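Local coordinates for protein prephenate dehydratase:Amino acid-binding ACT (Brucella abortus, PDB 6VH5) that probably catalyses the decarboxylating dehydration of prephenate to phenylpyruvate in phenylalanine biosynthesis, and binds phenylalanine at its ACT domain, at residues Tyr88-Ala93 and Arg289-Tyr294; Met95-Glu100 and Val197-Asn202; Gln108-Pro113 and Tyr177-Leu182; Val123-His128 and Gly148-Ala153; Ala206-Asn211 and Glu266-Glu271. One frame throughout, in Å; residues are numbered along the deposited sequence.

Contact 1: residues Tyr88-Ala93 and Arg289-Tyr294; sequences YLLPLA and RILGVY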
# COMPACT_ATOMS: atom_id res chain seq x y z
N TYR A 88 7.08 5.23 -5.19
CA TYR A 88 7.79 4.61 -6.30
C TYR A 88 7.46 5.25 -7.64
O TYR A 88 8.36 5.50 -8.45
CB TYR A 88 7.47 3.11 -6.37
CG TYR A 88 8.09 2.43 -7.56
CD1 TYR A 88 9.43 2.05 -7.54
CD2 TYR A 88 7.35 2.18 -8.72
CE1 TYR A 88 10.02 1.44 -8.63
CE2 TYR A 88 7.94 1.56 -9.82
CZ TYR A 88 9.27 1.19 -9.77
OH TYR A 88 9.86 0.58 -10.84
N LEU A 89 6.17 5.55 -7.89
CA LEU A 89 5.72 5.93 -9.23
C LEU A 89 6.05 7.38 -9.55
O LEU A 89 6.51 7.69 -10.66
CB LEU A 89 4.22 5.71 -9.36
CG LEU A 89 3.66 4.31 -9.17
CD1 LEU A 89 2.15 4.37 -8.96
CD2 LEU A 89 4.01 3.43 -10.35
N LEU A 90 5.80 8.28 -8.61
CA LEU A 90 5.93 9.71 -8.88
C LEU A 90 7.38 10.13 -9.14
O LEU A 90 7.60 10.95 -10.05
CB LEU A 90 5.32 10.50 -7.72
CG LEU A 90 5.17 12.00 -7.98
CD1 LEU A 90 4.43 12.27 -9.28
CD2 LEU A 90 4.47 12.65 -6.81
N PRO A 91 8.38 9.65 -8.39
CA PRO A 91 9.77 9.99 -8.76
C PRO A 91 10.19 9.49 -10.13
O PRO A 91 11.03 10.13 -10.77
CB PRO A 91 10.59 9.32 -7.64
CG PRO A 91 9.68 9.34 -6.47
CD PRO A 91 8.33 8.99 -7.07
N LEU A 92 9.63 8.37 -10.62
CA LEU A 92 10.02 7.89 -11.94
C LEU A 92 9.25 8.58 -13.05
O LEU A 92 9.76 8.69 -14.17
CB LEU A 92 9.83 6.38 -12.07
CG LEU A 92 10.67 5.50 -11.16
CD1 LEU A 92 10.41 4.03 -11.44
CD2 LEU A 92 12.14 5.84 -11.36
N ALA A 93 8.05 9.05 -12.76
CA ALA A 93 7.35 9.85 -13.74
C ALA A 93 7.92 11.26 -13.68
O ALA A 93 8.61 11.64 -12.73
CB ALA A 93 5.85 9.86 -13.47
N ARG A 289 14.62 16.56 -4.34
CA ARG A 289 13.73 16.84 -5.46
C ARG A 289 12.38 17.26 -4.92
O ARG A 289 11.73 16.50 -4.20
CB ARG A 289 13.58 15.59 -6.33
CG ARG A 289 13.49 15.84 -7.80
CD ARG A 289 13.25 14.53 -8.52
NE ARG A 289 12.08 14.57 -9.39
CZ ARG A 289 11.61 13.51 -10.04
NH1 ARG A 289 12.21 12.34 -9.91
NH2 ARG A 289 10.54 13.62 -10.82
N ILE A 290 11.93 18.46 -5.29
CA ILE A 290 10.60 18.91 -4.92
C ILE A 290 9.59 18.35 -5.92
O ILE A 290 9.68 18.63 -7.12
CB ILE A 290 10.53 20.45 -4.86
CG1 ILE A 290 11.35 20.97 -3.68
CG2 ILE A 290 9.08 20.89 -4.76
CD1 ILE A 290 11.29 22.46 -3.50
N LEU A 291 8.64 17.56 -5.42
CA LEU A 291 7.66 16.93 -6.29
C LEU A 291 6.36 17.72 -6.43
O LEU A 291 5.58 17.45 -7.36
CB LEU A 291 7.35 15.52 -5.79
CG LEU A 291 8.54 14.57 -5.81
CD1 LEU A 291 8.13 13.20 -5.28
CD2 LEU A 291 9.06 14.47 -7.24
N GLY A 292 6.15 18.73 -5.59
CA GLY A 292 4.97 19.56 -5.73
C GLY A 292 4.80 20.62 -4.67
O GLY A 292 5.29 20.48 -3.54
N VAL A 293 4.12 21.71 -5.04
CA VAL A 293 3.83 22.83 -4.15
C VAL A 293 2.38 23.22 -4.41
O VAL A 293 2.06 23.78 -5.47
CB VAL A 293 4.74 24.04 -4.40
CG1 VAL A 293 4.38 25.17 -3.46
CG2 VAL A 293 6.21 23.64 -4.28
N TYR A 294 1.49 22.90 -3.46
CA TYR A 294 0.06 22.92 -3.75
C TYR A 294 -0.75 23.36 -2.54
O TYR A 294 -0.30 23.27 -1.39
CB TYR A 294 -0.40 21.54 -4.24
CG TYR A 294 0.04 20.35 -3.40
CD1 TYR A 294 -0.86 19.70 -2.55
CD2 TYR A 294 1.33 19.85 -3.47
CE1 TYR A 294 -0.48 18.61 -1.80
CE2 TYR A 294 1.72 18.76 -2.70
CZ TYR A 294 0.81 18.14 -1.87
OH TYR A 294 1.19 17.04 -1.12
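Arg289 NH1 donates to Pro91 O at 2.6 Å, the shortest polar bond of this contact. The N-H...O angle is 162°. The donor lies in the carbonyl plane, on a lone pair of Pro91 O, and the oxygen sits at the edge of the guanidinium, close to its plane. NH2 of Arg289 makes a second, weak bond to Ala93 O at 3.4 Å. The carbonyl of Pro91, in the last turn of helix 86-92, and more weakly that of Ala93 just beyond it, steady the guanidinium. The partial negative charge of that helix end would be expected to suit the arginine. Leu291 CD2 lies 3.5 Å above one face of the guanidinium, offset toward its rim. The other methyl, Leu291 CD1, points at the helix. It meets Leu90 CD2 tip to tip at 4.0 Å, and Pro91 CG is 4.3 Å from the same CD1. Leu90 reaches it because its CG is anti to the backbone N (chi1 -170°). Leu291 and Gly292 form a classic beta bulge opposite Thr218. The contact joins the prephenate dehydratase domain to the ACT domain. Helix segment 88-92 passes the strand segment at 10.2 Å between axes, with their directions 102° apart. Strand 286-295 is an outermost strand of the four-stranded ACT sheet. It has strand 215-224 on one side, and its Leu291 also bonds through the backbone to Ile97 of strand 96-104.

Contact 2: residues Met95-Glu100 and Val197-Asn202; sequences MHIVGE and VVLSKN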
# COMPACT_ATOMS: atom_id res chain seq x y z
N MET A 95 6.17 14.01 -13.23
CA MET A 95 4.87 14.55 -12.90
C MET A 95 4.93 15.25 -11.56
O MET A 95 5.89 15.10 -10.79
CB MET A 95 3.78 13.49 -12.92
CG MET A 95 3.43 13.10 -14.33
SD MET A 95 2.04 12.00 -14.42
CE MET A 95 2.81 10.55 -15.15
N HIS A 96 3.92 16.07 -11.33
CA HIS A 96 3.89 16.96 -10.19
C HIS A 96 2.55 16.86 -9.48
O HIS A 96 1.53 16.53 -10.08
CB HIS A 96 4.13 18.40 -10.65
CG HIS A 96 5.41 18.57 -11.42
ND1 HIS A 96 6.54 19.13 -10.88
CD2 HIS A 96 5.72 18.25 -12.70
CE1 HIS A 96 7.50 19.15 -11.79
NE2 HIS A 96 7.03 18.63 -12.91
N ILE A 97 2.58 17.15 -8.19
CA ILE A 97 1.37 17.24 -7.39
C ILE A 97 0.88 18.68 -7.45
O ILE A 97 1.62 19.61 -7.10
CB ILE A 97 1.64 16.80 -5.95
CG1 ILE A 97 2.33 15.43 -5.98
CG2 ILE A 97 0.34 16.76 -5.16
CD1 ILE A 97 2.85 14.99 -4.64
N VAL A 98 -0.35 18.88 -7.91
CA VAL A 98 -0.94 20.20 -8.02
C VAL A 98 -2.20 20.34 -7.17
O VAL A 98 -2.94 21.30 -7.32
CB VAL A 98 -1.23 20.55 -9.49
CG1 VAL A 98 0.08 20.69 -10.27
CG2 VAL A 98 -2.09 19.49 -10.11
N GLY A 99 -2.43 19.39 -6.27
CA GLY A 99 -3.58 19.41 -5.40
C GLY A 99 -3.71 18.14 -4.58
O GLY A 99 -3.07 17.12 -4.88
N GLU A 100 -4.54 18.20 -3.55
CA GLU A 100 -4.86 17.04 -2.73
C GLU A 100 -6.36 17.06 -2.45
O GLU A 100 -7.04 18.07 -2.66
CB GLU A 100 -4.05 17.02 -1.41
CG GLU A 100 -4.39 18.12 -0.40
CD GLU A 100 -3.67 17.95 0.96
OE1 GLU A 100 -2.90 16.98 1.15
OE2 GLU A 100 -3.90 18.80 1.86
N VAL A 197 -3.98 12.67 -4.19
CA VAL A 197 -3.16 13.74 -4.73
C VAL A 197 -3.52 13.89 -6.20
O VAL A 197 -3.80 12.91 -6.89
CB VAL A 197 -1.65 13.48 -4.58
CG1 VAL A 197 -1.22 13.67 -3.12
CG2 VAL A 197 -1.31 12.09 -5.08
N VAL A 198 -3.56 15.13 -6.67
CA VAL A 198 -3.85 15.46 -8.06
C VAL A 198 -2.52 15.61 -8.79
O VAL A 198 -1.68 16.43 -8.41
CB VAL A 198 -4.68 16.74 -8.14
CG1 VAL A 198 -5.18 16.98 -9.56
CG2 VAL A 198 -5.83 16.67 -7.15
N LEU A 199 -2.34 14.84 -9.87
CA LEU A 199 -1.07 14.80 -10.59
C LEU A 199 -1.18 15.52 -11.93
O LEU A 199 -2.25 15.57 -12.54
CB LEU A 199 -0.59 13.37 -10.81
CG LEU A 199 -0.42 12.56 -9.52
CD1 LEU A 199 0.26 11.24 -9.82
CD2 LEU A 199 0.32 13.32 -8.42
N SER A 200 -0.05 16.06 -12.38
CA SER A 200 0.02 16.77 -13.65
C SER A 200 1.37 16.51 -14.31
O SER A 200 2.38 16.31 -13.63
CB SER A 200 -0.18 18.28 -13.45
OG SER A 200 0.13 18.99 -14.63
N LYS A 201 1.37 16.59 -15.64
CA LYS A 201 2.60 16.40 -16.41
C LYS A 201 3.47 17.64 -16.38
O LYS A 201 4.70 17.53 -16.50
CB LYS A 201 2.24 16.04 -17.86
CG LYS A 201 3.41 15.94 -18.85
CD LYS A 201 2.91 15.95 -20.30
CE LYS A 201 3.96 15.47 -21.30
NZ LYS A 201 4.10 13.99 -21.30
N ASN A 202 2.87 18.80 -16.17
CA ASN A 202 3.54 20.09 -16.19
C ASN A 202 3.56 20.69 -14.80
O ASN A 202 2.58 20.57 -14.05
CB ASN A 202 2.87 21.04 -17.18
CG ASN A 202 3.04 20.57 -18.60
OD1 ASN A 202 2.05 20.24 -19.27
ND2 ASN A 202 4.28 20.51 -19.08
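Strands 96-104 and 193-200 run antiparallel at one side of a five-stranded mixed sheet, and His96 pairs with Ser200 there. His96 N donates to Ser200 O at 2.8 Å, and Ser200 N returns a bond to His96 O at 2.8 Å. Further along, Val198 bonds to two different residues. Its O accepts from Val98 N at 2.8 Å. Its N donates to Gly99 O at 2.7 Å, almost straight but from above the carbonyl plane. Strand 96-104 is outermost in the sheet, while strand 193-200 is an inner strand with 70-77 on its other side. This sheet belongs to one lobe of the prephenate dehydratase domain. Ile97, Leu199 and Val197 share one face of it. The Ile97 and Leu199 side chains lie side by side and point the same way, with Ile97 CG1 3.8 Å from Leu199 CD2. Ile97 CG2, opposite the backbone N, faces Val197 CB at 3.9 Å. Helices 56-64 and 86-92 cover this face, through Phe60 on Leu199 and Leu90 on Ile97. The Val98 and Val198 side chains cross at about a right angle, Val98 CG2 meeting Val198 CG1 at 4.0 Å. Glu100, across from Val197, is held by salt bridges to Arg195 and Arg300. The His96 ring turns its edge to Ser200 O. Ser200 OG donates to Asn202 O at 3.0 Å, where the chain leaves the strand.

Contact 3: residues Gln108-Pro113 and Tyr177-Leu182; sequences QLMVLP and YGLDIL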
# COMPACT_ATOMS: atom_id res chain seq x y z
N GLN A 108 -23.12 2.27 0.57
CA GLN A 108 -24.57 2.29 0.49
C GLN A 108 -25.06 0.92 0.05
O GLN A 108 -24.52 0.34 -0.90
CB GLN A 108 -25.05 3.37 -0.49
CG GLN A 108 -24.25 4.67 -0.41
CD GLN A 108 -24.46 5.41 0.90
OE1 GLN A 108 -25.35 5.07 1.68
NE2 GLN A 108 -23.63 6.41 1.15
N LEU A 109 -26.08 0.41 0.73
CA LEU A 109 -26.73 -0.84 0.35
C LEU A 109 -27.77 -0.50 -0.71
O LEU A 109 -28.75 0.20 -0.43
CB LEU A 109 -27.36 -1.52 1.57
CG LEU A 109 -28.26 -2.75 1.37
CD1 LEU A 109 -27.50 -3.96 0.84
CD2 LEU A 109 -28.94 -3.09 2.69
N MET A 110 -27.55 -0.97 -1.93
CA MET A 110 -28.39 -0.58 -3.05
C MET A 110 -28.97 -1.82 -3.71
O MET A 110 -28.34 -2.88 -3.75
CB MET A 110 -27.60 0.25 -4.07
CG MET A 110 -26.28 -0.35 -4.46
SD MET A 110 -25.30 0.78 -5.46
CE MET A 110 -24.82 2.02 -4.25
N VAL A 111 -30.18 -1.66 -4.24
CA VAL A 111 -30.94 -2.75 -4.84
C VAL A 111 -31.66 -2.23 -6.08
O VAL A 111 -31.67 -1.03 -6.37
CB VAL A 111 -31.96 -3.35 -3.84
CG1 VAL A 111 -31.25 -4.03 -2.68
CG2 VAL A 111 -32.91 -2.26 -3.34
N LEU A 112 -32.27 -3.15 -6.81
CA LEU A 112 -33.03 -2.75 -7.98
C LEU A 112 -34.24 -1.91 -7.54
O LEU A 112 -34.72 -2.05 -6.41
CB LEU A 112 -33.50 -3.97 -8.77
CG LEU A 112 -32.40 -4.82 -9.41
CD1 LEU A 112 -32.98 -6.18 -9.80
CD2 LEU A 112 -31.80 -4.11 -10.63
N PRO A 113 -34.72 -1.02 -8.40
CA PRO A 113 -35.81 -0.11 -7.99
C PRO A 113 -37.05 -0.87 -7.52
O PRO A 113 -37.51 -1.82 -8.16
CB PRO A 113 -36.09 0.69 -9.27
CG PRO A 113 -34.78 0.64 -10.03
CD PRO A 113 -34.21 -0.72 -9.75
N TYR A 177 -26.27 3.90 -12.03
CA TYR A 177 -26.92 2.67 -12.47
C TYR A 177 -28.40 2.62 -12.13
O TYR A 177 -29.02 1.56 -12.28
CB TYR A 177 -26.18 1.46 -11.90
CG TYR A 177 -24.80 1.33 -12.47
CD1 TYR A 177 -24.61 0.85 -13.76
CD2 TYR A 177 -23.68 1.73 -11.75
CE1 TYR A 177 -23.34 0.76 -14.31
CE2 TYR A 177 -22.41 1.63 -12.29
CZ TYR A 177 -22.25 1.14 -13.58
OH TYR A 177 -21.00 1.04 -14.13
N GLY A 178 -28.99 3.74 -11.71
CA GLY A 178 -30.42 3.79 -11.44
C GLY A 178 -30.87 2.81 -10.38
O GLY A 178 -31.93 2.20 -10.52
N LEU A 179 -30.09 2.65 -9.31
CA LEU A 179 -30.39 1.72 -8.24
C LEU A 179 -30.97 2.45 -7.03
O LEU A 179 -30.65 3.62 -6.77
CB LEU A 179 -29.15 0.93 -7.82
CG LEU A 179 -28.53 -0.02 -8.85
CD1 LEU A 179 -27.34 -0.78 -8.24
CD2 LEU A 179 -29.56 -0.98 -9.43
N ASP A 180 -31.84 1.75 -6.30
CA ASP A 180 -32.41 2.26 -5.07
C ASP A 180 -31.45 2.02 -3.91
O ASP A 180 -30.89 0.93 -3.78
CB ASP A 180 -33.73 1.56 -4.75
CG ASP A 180 -34.92 2.24 -5.40
OD1 ASP A 180 -34.75 3.36 -5.91
OD2 ASP A 180 -36.03 1.66 -5.35
N ILE A 181 -31.28 3.03 -3.07
CA ILE A 181 -30.49 2.89 -1.85
C ILE A 181 -31.44 2.47 -0.74
O ILE A 181 -32.27 3.27 -0.28
CB ILE A 181 -29.73 4.17 -1.49
CG1 ILE A 181 -28.65 4.42 -2.54
CG2 ILE A 181 -29.13 4.06 -0.09
CD1 ILE A 181 -27.77 5.59 -2.25
N LEU A 182 -31.34 1.21 -0.32
CA LEU A 182 -32.21 0.69 0.72
C LEU A 182 -31.80 1.22 2.09
O LEU A 182 -32.66 1.59 2.90
CB LEU A 182 -32.16 -0.83 0.69
CG LEU A 182 -33.19 -1.66 1.42
CD1 LEU A 182 -34.61 -1.17 1.14
CD2 LEU A 182 -33.00 -3.08 0.97
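Leu179 lies against three consecutive residues, Met110 to Leu112. Its CB sits 3.5 Å from Val111 O, and CG stays beside that oxygen. The tip then divides. CD1 of Leu179 turns to Met110 and meets its SD at 3.8 Å, the two side chains crossing at about a right angle. CD2 of Leu179 stays by Val111 O and reaches Leu112 CD2 at 4.0 Å. Met110 CG stands between the backbone N and the carbonyl carbon (chi1 48°), which brings its SD to Leu179 CD1. Ala154 of helix 150-160 lies against both Met110 and Leu179. Next to this apolar group the two segments pair as antiparallel strands of the second five-stranded mixed sheet. Strand 180-183 is outermost there, and 108-111 lies between it and 165-169. Val111 and Asp180 are a hydrogen-bonded pair. Val111 N donates to Asp180 O at 2.7 Å, and Asp180 N donates to Val111 O at 2.8 Å. Met110 and Ile181 form the neighbouring non-hydrogen-bonded pair. Leu182 N, where the chain turns a corner, gives a third bond to Leu109 O at 2.8 Å. Ile181 CD1 packs on Gln108 CB at 3.9 Å. The amide of Gln108 is bonded elsewhere, its OE1 accepting from Asn185 N. Asp180 OD2 lies 3.2 Å from Pro113 CA and accepts a hydrogen bond from Gly114 N, just past the strand.

Contact 4: residues Val123-His128 and Gly148-Ala153; sequences VHSHIH and GDTAGA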
# COMPACT_ATOMS: atom_id res chain seq x y z
N VAL A 123 -25.36 -10.22 -1.02
CA VAL A 123 -24.78 -8.89 -1.06
C VAL A 123 -23.45 -9.01 -1.80
O VAL A 123 -22.61 -9.83 -1.43
CB VAL A 123 -24.60 -8.31 0.35
CG1 VAL A 123 -23.93 -6.96 0.28
CG2 VAL A 123 -25.94 -8.22 1.06
N HIS A 124 -23.28 -8.20 -2.84
CA HIS A 124 -22.12 -8.28 -3.72
C HIS A 124 -21.25 -7.04 -3.57
O HIS A 124 -21.76 -5.91 -3.62
CB HIS A 124 -22.56 -8.43 -5.18
CG HIS A 124 -23.36 -9.66 -5.42
ND1 HIS A 124 -22.87 -10.73 -6.15
CD2 HIS A 124 -24.61 -10.02 -5.03
CE1 HIS A 124 -23.79 -11.68 -6.20
NE2 HIS A 124 -24.85 -11.27 -5.52
N SER A 125 -19.95 -7.24 -3.43
CA SER A 125 -19.02 -6.13 -3.28
C SER A 125 -17.60 -6.67 -3.38
O SER A 125 -17.38 -7.89 -3.47
CB SER A 125 -19.24 -5.41 -1.94
OG SER A 125 -18.77 -4.09 -1.99
N HIS A 126 -16.63 -5.76 -3.33
CA HIS A 126 -15.23 -6.15 -3.26
C HIS A 126 -14.95 -6.80 -1.91
O HIS A 126 -15.48 -6.37 -0.88
CB HIS A 126 -14.34 -4.91 -3.44
CG HIS A 126 -12.87 -5.22 -3.45
ND1 HIS A 126 -12.13 -5.31 -2.29
CD2 HIS A 126 -12.01 -5.45 -4.47
CE1 HIS A 126 -10.88 -5.59 -2.60
NE2 HIS A 126 -10.78 -5.68 -3.91
N ILE A 127 -14.11 -7.84 -1.92
CA ILE A 127 -13.93 -8.67 -0.72
C ILE A 127 -13.50 -7.82 0.47
O ILE A 127 -13.90 -8.10 1.61
CB ILE A 127 -12.92 -9.80 -1.01
CG1 ILE A 127 -12.74 -10.69 0.23
CG2 ILE A 127 -11.58 -9.24 -1.49
CD1 ILE A 127 -12.06 -12.02 -0.06
N HIS A 128 -12.73 -6.76 0.24
CA HIS A 128 -12.34 -5.86 1.32
C HIS A 128 -13.52 -5.03 1.80
O HIS A 128 -13.60 -4.69 2.99
CB HIS A 128 -11.17 -4.97 0.86
CG HIS A 128 -10.58 -4.11 1.93
ND1 HIS A 128 -9.73 -4.61 2.90
CD2 HIS A 128 -10.71 -2.79 2.18
CE1 HIS A 128 -9.36 -3.63 3.71
NE2 HIS A 128 -9.94 -2.51 3.29
N GLY A 148 -15.25 -8.30 -8.27
CA GLY A 148 -13.92 -7.75 -8.54
C GLY A 148 -13.75 -6.30 -8.11
O GLY A 148 -12.68 -5.90 -7.65
N ASP A 149 -14.81 -5.50 -8.25
CA ASP A 149 -14.75 -4.06 -8.01
C ASP A 149 -16.05 -3.64 -7.36
O ASP A 149 -17.11 -4.20 -7.65
CB ASP A 149 -14.51 -3.31 -9.34
CG ASP A 149 -14.41 -1.79 -9.17
OD1 ASP A 149 -15.42 -1.17 -8.77
OD2 ASP A 149 -13.33 -1.22 -9.47
N THR A 150 -15.97 -2.66 -6.46
CA THR A 150 -17.16 -2.23 -5.74
C THR A 150 -18.19 -1.59 -6.67
O THR A 150 -19.36 -1.99 -6.69
CB THR A 150 -16.75 -1.27 -4.62
OG1 THR A 150 -16.13 -2.03 -3.57
CG2 THR A 150 -17.96 -0.59 -4.06
N ALA A 151 -17.78 -0.58 -7.44
CA ALA A 151 -18.69 0.00 -8.43
C ALA A 151 -19.16 -1.04 -9.44
O ALA A 151 -20.30 -0.95 -9.93
CB ALA A 151 -17.99 1.16 -9.16
N GLY A 152 -18.32 -2.03 -9.75
CA GLY A 152 -18.74 -3.10 -10.62
C GLY A 152 -19.90 -3.90 -10.06
O GLY A 152 -20.77 -4.34 -10.80
N ALA A 153 -19.93 -4.07 -8.74
CA ALA A 153 -21.04 -4.78 -8.10
C ALA A 153 -22.36 -4.07 -8.35
O ALA A 153 -23.38 -4.72 -8.61
CB ALA A 153 -20.78 -4.92 -6.60
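His126 lies over the start of helix 150-160, with its CB 3.4 Å from Thr150 OG1. Its ring continues past Thr150 and turns an edge to Gly148 O, which lies near the ring plane, 3.3 Å from His126 CD2. With CG anti to the backbone N (chi1 -177°), beside the carbonyl carbon, the ring also reaches back to its own helix. His126 ND1 accepts from His128 N at 3.0 Å, an N-cap bond tilted from the ring plane. Asp149 caps the facing helix, its OD1 accepting from Gly152 N at 3.2 Å. Two helix N-termini thus come together beyond the ends of parallel strands 122-125 and 143-146. Strand 143-146, helix 150-160 and strand 165-169 form a beta-alpha-beta crossover that passes strand 122-125, which lies between the two strands in the sheet. Where the helix passes the strand, Ala153 CB rests 3.3 Å from His124 O and 4.2 Å from His124 CB, pointing at the strand from the first turn of the helix. Thr150 OG1 is 3.7 Å from Ser125 OG. The Ser125 hydroxyl is engaged by Leu168 O of strand 165-169, in a hydrogen bond. Ile127 and His128 pack on Thr55 and Glu57 of the second subunit, respectively.

Contact 5: residues Ala206-Asn211 and Glu266-Glu271; sequences AARPEN and EGHPEE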
# COMPACT_ATOMS: atom_id res chain seq x y z
N ALA A 206 1.71 26.60 -6.40
CA ALA A 206 0.79 27.57 -5.83
C ALA A 206 1.56 28.81 -5.41
O ALA A 206 2.76 28.74 -5.10
CB ALA A 206 0.05 26.96 -4.63
N ALA A 207 0.88 29.95 -5.44
CA ALA A 207 1.54 31.19 -5.06
C ALA A 207 1.86 31.20 -3.56
O ALA A 207 1.15 30.60 -2.76
CB ALA A 207 0.68 32.40 -5.42
N ARG A 208 2.95 31.88 -3.21
CA ARG A 208 3.39 31.97 -1.82
C ARG A 208 2.30 32.61 -0.95
O ARG A 208 1.79 33.68 -1.31
CB ARG A 208 4.69 32.77 -1.73
CG ARG A 208 5.21 32.98 -0.31
CD ARG A 208 6.56 33.66 -0.39
NE ARG A 208 6.48 35.04 -0.87
CZ ARG A 208 6.86 35.40 -2.10
NH1 ARG A 208 7.33 34.48 -2.93
NH2 ARG A 208 6.79 36.66 -2.48
N PRO A 209 1.97 32.02 0.19
CA PRO A 209 0.89 32.58 1.02
C PRO A 209 1.23 33.94 1.63
O PRO A 209 2.35 34.19 2.07
CB PRO A 209 0.73 31.51 2.12
CG PRO A 209 2.06 30.87 2.20
CD PRO A 209 2.54 30.80 0.78
N GLU A 210 0.23 34.83 1.61
CA GLU A 210 0.31 36.13 2.26
C GLU A 210 -0.57 36.26 3.49
O GLU A 210 -0.24 37.04 4.39
CB GLU A 210 -0.08 37.23 1.26
CG GLU A 210 0.58 37.09 -0.10
CD GLU A 210 1.46 38.26 -0.44
OE1 GLU A 210 1.71 38.50 -1.64
OE2 GLU A 210 1.90 38.95 0.50
N ASN A 211 -1.67 35.51 3.57
CA ASN A 211 -2.61 35.61 4.68
C ASN A 211 -2.90 34.24 5.27
O ASN A 211 -4.06 33.83 5.40
CB ASN A 211 -3.90 36.30 4.24
N GLU A 266 4.25 21.62 5.64
CA GLU A 266 3.32 22.74 5.51
C GLU A 266 4.15 24.01 5.39
O GLU A 266 4.72 24.49 6.37
CB GLU A 266 2.35 22.76 6.70
CG GLU A 266 1.50 21.49 6.74
CD GLU A 266 0.52 21.43 7.90
OE1 GLU A 266 0.83 21.92 9.02
OE2 GLU A 266 -0.58 20.88 7.69
N GLY A 267 4.26 24.52 4.18
CA GLY A 267 5.08 25.66 3.88
C GLY A 267 5.33 25.75 2.39
O GLY A 267 5.13 24.80 1.63
N HIS A 268 5.74 26.94 1.96
CA HIS A 268 6.09 27.31 0.61
C HIS A 268 7.60 27.54 0.50
O HIS A 268 8.19 28.14 1.40
CB HIS A 268 5.34 28.58 0.19
CG HIS A 268 5.43 28.88 -1.27
ND1 HIS A 268 6.58 29.36 -1.86
CD2 HIS A 268 4.53 28.74 -2.27
CE1 HIS A 268 6.37 29.52 -3.16
NE2 HIS A 268 5.13 29.16 -3.42
N PRO A 269 8.24 27.08 -0.58
CA PRO A 269 9.71 27.19 -0.67
C PRO A 269 10.26 28.61 -0.63
O PRO A 269 11.46 28.79 -0.36
CB PRO A 269 10.03 26.51 -2.01
CG PRO A 269 8.88 25.59 -2.25
CD PRO A 269 7.68 26.30 -1.70
N GLU A 270 9.45 29.62 -0.93
CA GLU A 270 9.88 31.01 -0.88
C GLU A 270 9.73 31.65 0.50
O GLU A 270 10.27 32.74 0.71
CB GLU A 270 9.13 31.81 -1.94
CG GLU A 270 9.85 31.79 -3.29
CD GLU A 270 8.91 31.85 -4.48
OE1 GLU A 270 7.91 32.59 -4.42
OE2 GLU A 270 9.18 31.12 -5.46
N GLU A 271 9.03 31.02 1.44
CA GLU A 271 9.03 31.53 2.80
C GLU A 271 10.41 31.37 3.41
O GLU A 271 11.04 30.31 3.27
CB GLU A 271 7.99 30.80 3.67
CG GLU A 271 6.56 31.25 3.43
CD GLU A 271 5.54 30.37 4.14
OE1 GLU A 271 5.37 30.52 5.37
OE2 GLU A 271 4.93 29.51 3.47
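Arg208 crosses His268 at about a right angle and lays its backbone CA over one face of the imidazole. This is a CH-pi contact, with CA 3.6 Å from the ring centroid. Pro269 CD lies over the opposite face, so the ring is held between the two residues. Its edge is held as well. His268 NE2 donates to Ala206 O at 2.9 Å, with the oxygen in the ring plane, though the N-H...O angle is only 135°. His268 ND1 accepts from Glu270 N at 3.0 Å, also close to the ring plane. Both ring nitrogens are therefore bonded, and the rotation of the ring is fixed. The segment 266-271 leads from strand 258-266 into helix 272-283 of the ACT domain. It makes a type I beta turn from His268 to Glu271, and Glu271 is the N-cap residue of that helix. The other segment is the linker between strand 193-200 and strand 215-224. Arg208 bends at chi3 and carries its guanidinium to Glu270. Arg208 NH1 forms a salt bridge to Glu270 OE1 at 2.5 Å, with the guanidinium and carboxylate planes 61° apart. Beside the ring, Pro209 CD packs on His268 CB at 3.6 Å, and its CG lies 3.4 Å from Glu271 OE2. That oxygen also accepts from His268 N at 3.1 Å, met from above the carboxylate plane. His268 further touches Ile215 and Val293 of the ACT sheet.

How the contacts relate
Contacts 1, 2 and 5 form one connected region between the catalytic and ACT domains. Contacts 1 and 2, centres 8 Å apart, share a probable hydrogen bond from Ile97 N to Leu291 O, 3.1 Å. Contacts 1 and 5, centres about 18 Å apart, share another from Ala206 N to Val293 O, 3.0 Å. Contacts 3 and 4, centres about 14 Å apart, reach one sheet in the other lobe of the prephenate dehydratase domain from contact 2. Thr194, predicted to be essential for activity, is about 9 Å from Val197 in contact 2 and 11 Å from Thr150 in contact 4, between side chains. Bound phenylalanine lies about 12 Å from the Glu100 side chain.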